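Local coordinates for protein (alpha-2u-globulin) (PDB 2A2U) that probably binds small hydrophobic ligands in the cavity of its lipocalin barrel, and is known to form a complex with a hyaline droplet inducer, at residues A[62-75]-A[85-99]. Numbering follows the deposited sequence.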
loop_
_atom_site.group_PDB
_atom_site.type_symbol
_atom_site.label_atom_id
_atom_site.label_comp_id
_atom_site.label_asym_id
_atom_site.label_seq_id
_atom_site.Cartn_x
_atom_site.Cartn_y
_atom_site.Cartn_z
ATOM N N GLN A 62 -17.250 5.963 -9.924
ATOM C CA GLN A 62 -17.495 7.393 -9.792
ATOM C C GLN A 62 -16.532 8.247 -10.599
ATOM O O GLN A 62 -16.952 9.163 -11.300
ATOM C CB GLN A 62 -17.389 7.831 -8.341
ATOM C CG GLN A 62 -18.327 7.159 -7.389
ATOM C CD GLN A 62 -18.201 7.732 -6.002
ATOM O OE1 GLN A 62 -19.175 7.830 -5.272
ATOM N NE2 GLN A 62 -16.997 8.132 -5.637
ATOM N N HIS A 63 -15.242 7.950 -10.500
ATOM C CA HIS A 63 -14.232 8.735 -11.192
ATOM C C HIS A 63 -12.984 7.907 -11.443
ATOM O O HIS A 63 -12.668 7.014 -10.669
ATOM C CB HIS A 63 -13.879 9.949 -10.322
ATOM C CG HIS A 63 -12.945 10.918 -10.964
ATOM N ND1 HIS A 63 -13.392 12.011 -11.683
ATOM C CD2 HIS A 63 -11.596 10.981 -10.989
ATOM C CE1 HIS A 63 -12.346 12.698 -12.119
ATOM N NE2 HIS A 63 -11.249 12.096 -11.712
ATOM N N ILE A 64 -12.299 8.191 -12.545
ATOM C CA ILE A 64 -11.062 7.516 -12.896
ATOM C C ILE A 64 -9.979 8.582 -13.050
ATOM O O ILE A 64 -10.170 9.561 -13.770
ATOM C CB ILE A 64 -11.176 6.747 -14.234
ATOM C CG1 ILE A 64 -12.063 5.517 -14.062
ATOM C CG2 ILE A 64 -9.789 6.333 -14.734
ATOM C CD1 ILE A 64 -12.190 4.675 -15.308
ATOM N N ASP A 65 -8.874 8.414 -12.329
ATOM C CA ASP A 65 -7.748 9.341 -12.387
ATOM C C ASP A 65 -6.605 8.697 -13.137
ATOM O O ASP A 65 -6.318 7.526 -12.955
ATOM C CB ASP A 65 -7.270 9.712 -10.985
ATOM C CG ASP A 65 -8.204 10.646 -10.287
ATOM O OD1 ASP A 65 -8.431 11.748 -10.820
ATOM O OD2 ASP A 65 -8.700 10.294 -9.202
ATOM N N VAL A 66 -5.963 9.446 -14.011
ATOM C CA VAL A 66 -4.852 8.894 -14.754
ATOM C C VAL A 66 -3.565 9.393 -14.090
ATOM O O VAL A 66 -3.269 10.582 -14.118
ATOM C CB VAL A 66 -4.967 9.274 -16.244
ATOM C CG1 VAL A 66 -3.779 8.774 -17.011
ATOM C CG2 VAL A 66 -6.235 8.659 -16.829
ATOM N N LEU A 67 -2.846 8.481 -13.437
ATOM C CA LEU A 67 -1.617 8.800 -12.709
ATOM C C LEU A 67 -0.369 8.273 -13.411
ATOM O O LEU A 67 -0.445 7.814 -14.549
ATOM C CB LEU A 67 -1.707 8.188 -11.314
ATOM C CG LEU A 67 -3.066 8.329 -10.620
ATOM C CD1 LEU A 67 -3.143 7.422 -9.418
ATOM C CD2 LEU A 67 -3.313 9.781 -10.219
ATOM N N GLU A 68 0.780 8.332 -12.737
ATOM C CA GLU A 68 2.025 7.834 -13.323
ATOM C C GLU A 68 2.106 6.315 -13.351
ATOM O O GLU A 68 2.192 5.669 -12.298
ATOM C CB GLU A 68 3.233 8.366 -12.570
ATOM C CG GLU A 68 3.469 9.820 -12.789
ATOM C CD GLU A 68 3.805 10.186 -14.212
ATOM O OE1 GLU A 68 4.293 9.321 -14.970
ATOM O OE2 GLU A 68 3.591 11.362 -14.571
ATOM N N ASN A 69 2.122 5.749 -14.557
ATOM C CA ASN A 69 2.199 4.297 -14.732
ATOM C C ASN A 69 1.042 3.573 -14.029
ATOM O O ASN A 69 1.154 2.396 -13.694
ATOM C CB ASN A 69 3.538 3.739 -14.203
ATOM C CG ASN A 69 4.754 4.368 -14.867
ATOM O OD1 ASN A 69 4.898 4.341 -16.090
ATOM N ND2 ASN A 69 5.656 4.906 -14.050
ATOM N N SER A 70 -0.071 4.269 -13.822
ATOM C CA SER A 70 -1.217 3.675 -13.153
ATOM C C SER A 70 -2.533 4.451 -13.335
ATOM O O SER A 70 -2.568 5.527 -13.933
ATOM C CB SER A 70 -0.905 3.538 -11.669
ATOM O OG SER A 70 -0.610 4.809 -11.128
ATOM N N LEU A 71 -3.608 3.876 -12.805
ATOM C CA LEU A 71 -4.940 4.453 -12.849
ATOM C C LEU A 71 -5.548 4.416 -11.447
ATOM O O LEU A 71 -5.422 3.424 -10.747
ATOM C CB LEU A 71 -5.834 3.636 -13.778
ATOM C CG LEU A 71 -5.533 3.646 -15.272
ATOM C CD1 LEU A 71 -6.445 2.640 -15.972
ATOM C CD2 LEU A 71 -5.730 5.052 -15.842
ATOM N N GLY A 72 -6.203 5.494 -11.041
ATOM C CA GLY A 72 -6.836 5.520 -9.740
ATOM C C GLY A 72 -8.318 5.364 -9.965
ATOM O O GLY A 72 -8.848 5.920 -10.910
ATOM N N PHE A 73 -8.993 4.616 -9.109
ATOM C CA PHE A 73 -10.422 4.411 -9.246
ATOM C C PHE A 73 -11.135 4.776 -7.955
ATOM O O PHE A 73 -10.879 4.170 -6.915
ATOM C CB PHE A 73 -10.723 2.943 -9.557
ATOM C CG PHE A 73 -10.229 2.483 -10.897
ATOM C CD1 PHE A 73 -8.913 2.071 -11.066
ATOM C CD2 PHE A 73 -11.091 2.442 -11.993
ATOM C CE1 PHE A 73 -8.459 1.632 -12.308
ATOM C CE2 PHE A 73 -10.643 2.002 -13.241
ATOM C CZ PHE A 73 -9.326 1.597 -13.394
ATOM N N LYS A 74 -12.006 5.779 -8.008
ATOM C CA LYS A 74 -12.789 6.161 -6.838
ATOM C C LYS A 74 -14.183 5.630 -7.099
ATOM O O LYS A 74 -14.807 6.006 -8.080
ATOM C CB LYS A 74 -12.837 7.669 -6.668
ATOM C CG LYS A 74 -13.621 8.060 -5.458
ATOM C CD LYS A 74 -13.425 9.498 -5.150
ATOM C CE LYS A 74 -14.753 10.137 -4.861
ATOM N NZ LYS A 74 -14.618 11.531 -4.369
ATOM N N PHE A 75 -14.669 4.754 -6.234
ATOM C CA PHE A 75 -15.982 4.151 -6.425
ATOM C C PHE A 75 -16.668 3.868 -5.100
ATOM O O PHE A 75 -16.050 3.964 -4.046
ATOM C CB PHE A 75 -15.824 2.833 -7.170
ATOM C CG PHE A 75 -15.026 1.818 -6.413
ATOM C CD1 PHE A 75 -13.634 1.886 -6.393
ATOM C CD2 PHE A 75 -15.656 0.821 -5.676
ATOM C CE1 PHE A 75 -12.880 0.978 -5.646
ATOM C CE2 PHE A 75 -14.909 -0.097 -4.921
ATOM C CZ PHE A 75 -13.518 -0.014 -4.907
ATOM N N GLU A 85 -17.176 4.484 0.648
ATOM C CA GLU A 85 -16.392 5.187 -0.369
ATOM C C GLU A 85 -14.957 4.644 -0.379
ATOM O O GLU A 85 -14.271 4.671 0.643
ATOM C CB GLU A 85 -16.389 6.682 -0.039
ATOM C CG GLU A 85 -15.705 7.582 -1.042
ATOM C CD GLU A 85 -16.531 7.827 -2.277
ATOM O OE1 GLU A 85 -17.361 8.756 -2.283
ATOM O OE2 GLU A 85 -16.335 7.096 -3.259
ATOM N N LEU A 86 -14.495 4.172 -1.533
ATOM C CA LEU A 86 -13.149 3.610 -1.652
ATOM C C LEU A 86 -12.363 4.202 -2.814
ATOM O O LEU A 86 -12.903 4.948 -3.614
ATOM C CB LEU A 86 -13.226 2.091 -1.827
ATOM C CG LEU A 86 -13.875 1.278 -0.707
ATOM C CD1 LEU A 86 -13.847 -0.194 -1.067
ATOM C CD2 LEU A 86 -13.131 1.524 0.591
ATOM N N TYR A 87 -11.078 3.871 -2.892
ATOM C CA TYR A 87 -10.206 4.348 -3.960
ATOM C C TYR A 87 -9.054 3.366 -4.112
ATOM O O TYR A 87 -8.293 3.156 -3.170
ATOM C CB TYR A 87 -9.650 5.732 -3.631
ATOM C CG TYR A 87 -8.936 6.410 -4.798
ATOM C CD1 TYR A 87 -7.626 6.053 -5.147
ATOM C CD2 TYR A 87 -9.585 7.372 -5.570
ATOM C CE1 TYR A 87 -6.978 6.642 -6.227
ATOM C CE2 TYR A 87 -8.949 7.970 -6.655
ATOM C CZ TYR A 87 -7.648 7.596 -6.983
ATOM O OH TYR A 87 -7.017 8.194 -8.060
ATOM N N LEU A 88 -8.923 2.773 -5.296
ATOM C CA LEU A 88 -7.867 1.800 -5.548
ATOM C C LEU A 88 -6.965 2.243 -6.674
ATOM O O LEU A 88 -7.408 2.890 -7.610
ATOM C CB LEU A 88 -8.462 0.433 -5.913
ATOM C CG LEU A 88 -9.296 -0.306 -4.867
ATOM C CD1 LEU A 88 -9.858 -1.586 -5.452
ATOM C CD2 LEU A 88 -8.440 -0.613 -3.664
ATOM N N VAL A 89 -5.692 1.897 -6.569
ATOM C CA VAL A 89 -4.729 2.216 -7.611
ATOM C C VAL A 89 -4.369 0.921 -8.336
ATOM O O VAL A 89 -4.127 -0.105 -7.711
ATOM C CB VAL A 89 -3.460 2.870 -7.041
ATOM C CG1 VAL A 89 -2.419 3.030 -8.130
ATOM C CG2 VAL A 89 -3.794 4.232 -6.469
ATOM N N ALA A 90 -4.405 0.967 -9.658
ATOM C CA ALA A 90 -4.084 -0.180 -10.489
ATOM C C ALA A 90 -2.802 0.165 -11.230
ATOM O O ALA A 90 -2.705 1.224 -11.821
ATOM C CB ALA A 90 -5.221 -0.448 -11.473
ATOM N N TYR A 91 -1.828 -0.732 -11.219
ATOM C CA TYR A 91 -0.556 -0.477 -11.875
ATOM C C TYR A 91 -0.413 -1.099 -13.235
ATOM O O TYR A 91 -0.895 -2.196 -13.473
ATOM C CB TYR A 91 0.550 -0.992 -11.004
ATOM C CG TYR A 91 0.507 -0.388 -9.653
ATOM C CD1 TYR A 91 0.917 0.925 -9.452
ATOM C CD2 TYR A 91 0.043 -1.115 -8.574
ATOM C CE1 TYR A 91 0.872 1.504 -8.198
ATOM C CE2 TYR A 91 -0.010 -0.555 -7.321
ATOM C CZ TYR A 91 0.404 0.758 -7.136
ATOM O OH TYR A 91 0.331 1.327 -5.882
ATOM N N LYS A 92 0.293 -0.406 -14.115
ATOM C CA LYS A 92 0.522 -0.893 -15.465
ATOM C C LYS A 92 1.601 -1.974 -15.406
ATOM O O LYS A 92 2.609 -1.800 -14.731
ATOM C CB LYS A 92 0.967 0.266 -16.360
ATOM C CG LYS A 92 1.170 -0.105 -17.805
ATOM C CD LYS A 92 -0.129 -0.411 -18.524
ATOM C CE LYS A 92 0.030 -1.633 -19.412
ATOM N NZ LYS A 92 1.174 -1.502 -20.361
ATOM N N THR A 93 1.366 -3.103 -16.064
ATOM C CA THR A 93 2.335 -4.193 -16.067
ATOM C C THR A 93 3.065 -4.233 -17.406
ATOM O O THR A 93 2.671 -3.553 -18.353
ATOM C CB THR A 93 1.659 -5.561 -15.817
ATOM O OG1 THR A 93 1.039 -6.028 -17.019
ATOM C CG2 THR A 93 0.608 -5.448 -14.733
ATOM N N PRO A 94 4.164 -5.006 -17.491
ATOM C CA PRO A 94 4.921 -5.104 -18.741
ATOM C C PRO A 94 4.219 -5.794 -19.918
ATOM O O PRO A 94 4.723 -5.723 -21.032
ATOM C CB PRO A 94 6.180 -5.867 -18.321
ATOM C CG PRO A 94 6.317 -5.578 -16.862
ATOM C CD PRO A 94 4.907 -5.609 -16.375
ATOM N N GLU A 95 3.090 -6.467 -19.688
ATOM C CA GLU A 95 2.367 -7.149 -20.779
ATOM C C GLU A 95 1.247 -6.272 -21.379
ATOM O O GLU A 95 0.279 -5.946 -20.698
ATOM C CB GLU A 95 1.803 -8.502 -20.318
ATOM C CG GLU A 95 2.113 -8.937 -18.873
ATOM C CD GLU A 95 3.569 -9.337 -18.631
ATOM O OE1 GLU A 95 4.109 -10.200 -19.360
ATOM O OE2 GLU A 95 4.172 -8.789 -17.689
ATOM N N ASP A 96 1.346 -5.986 -22.677
ATOM C CA ASP A 96 0.425 -5.108 -23.420
ATOM C C ASP A 96 -1.021 -4.891 -22.983
ATOM O O ASP A 96 -1.916 -5.721 -23.195
ATOM C CB ASP A 96 0.517 -5.405 -24.935
ATOM C CG ASP A 96 -0.308 -4.436 -25.812
ATOM O OD1 ASP A 96 -0.050 -3.212 -25.847
ATOM O OD2 ASP A 96 -1.190 -4.925 -26.540
ATOM N N GLY A 97 -1.215 -3.729 -22.374
ATOM C CA GLY A 97 -2.526 -3.309 -21.928
ATOM C C GLY A 97 -2.998 -3.823 -20.596
ATOM O O GLY A 97 -4.084 -3.442 -20.155
ATOM N N GLU A 98 -2.184 -4.646 -19.938
ATOM C CA GLU A 98 -2.563 -5.222 -18.651
ATOM C C GLU A 98 -2.243 -4.375 -17.449
ATOM O O GLU A 98 -1.167 -3.809 -17.345
ATOM C CB GLU A 98 -1.953 -6.604 -18.485
ATOM C CG GLU A 98 -2.537 -7.620 -19.436
ATOM C CD GLU A 98 -2.063 -9.025 -19.179
ATOM O OE1 GLU A 98 -1.493 -9.285 -18.101
ATOM O OE2 GLU A 98 -2.263 -9.878 -20.065
ATOM N N TYR A 99 -3.219 -4.284 -16.556
ATOM C CA TYR A 99 -3.090 -3.531 -15.325
ATOM C C TYR A 99 -3.310 -4.517 -14.192
ATOM O O TYR A 99 -4.007 -5.517 -14.368
ATOM C CB TYR A 99 -4.158 -2.444 -15.256
ATOM C CG TYR A 99 -3.885 -1.256 -16.133
ATOM C CD1 TYR A 99 -4.288 -1.234 -17.467
ATOM C CD2 TYR A 99 -3.217 -0.151 -15.630
ATOM C CE1 TYR A 99 -4.004 -0.138 -18.285
ATOM C CE2 TYR A 99 -2.929 0.943 -16.428
ATOM C CZ TYR A 99 -3.324 0.953 -17.751
ATOM O OH TYR A 99 -2.977 2.042 -18.534
HETATM O O HOH W 1 3.597 0.415 -12.872
#
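Leu-71 with Ala-90, Phe-73 with Leu-88 and Phe-75 with Leu-86 are the hydrogen-bonded pairs that join strand 70-75 antiparallel to strand 85-92, two backbone bonds each; Ala-90 N reaches Leu-71 O at 2.9 Å. Beyond them, Lys-92 N donates to Asn-69 O in the type II turn from Leu-67 to Ser-70.

On the face carrying Tyr-87, that ring leans across strand 70-75 to strand 62-67. With CG trans to its own backbone N (chi1 -169°), it lies over the Phe-73 carbonyl, whose O sits over one ring face. It passes close to Gly-72, whose CA lies 3.2 Å from Tyr-87 OH, and this OH donates to Asp-65 OD2 at 2.9 Å. The carboxylate meets the ring at its edge and accepts through its anti side, the two planes 31° apart. Lys-74 CB lies 3.4 Å from Tyr-87 CD2, while the lysine's ammonium group (NZ) reaches out of the chain to a salt bridge with Asp-65 of the second subunit. Tyr-87 also stacks on Tyr-87 of that subunit, so this face forms part of a subunit interface.

Apolar contacts fill the other face. Leu-86 CB packs over one face of the Phe-75 ring, 4.2 Å from its centroid, a CH-pi contact, while Leu-88 CG meets the ring edge. Ala-90 CB touches the edge of the Phe-73 ring at CE1, 3.9 Å away. Further along, Leu-71 CD1 covers one face of Tyr-99 in a second CH-pi contact, with Lys-92 CD on the opposite face.

Gln-62 and His-63 both face Lys-74 in a classic beta bulge. Together these strands form a three-stranded antiparallel meander within the up-and-down beta-barrel of the lipocalin fold.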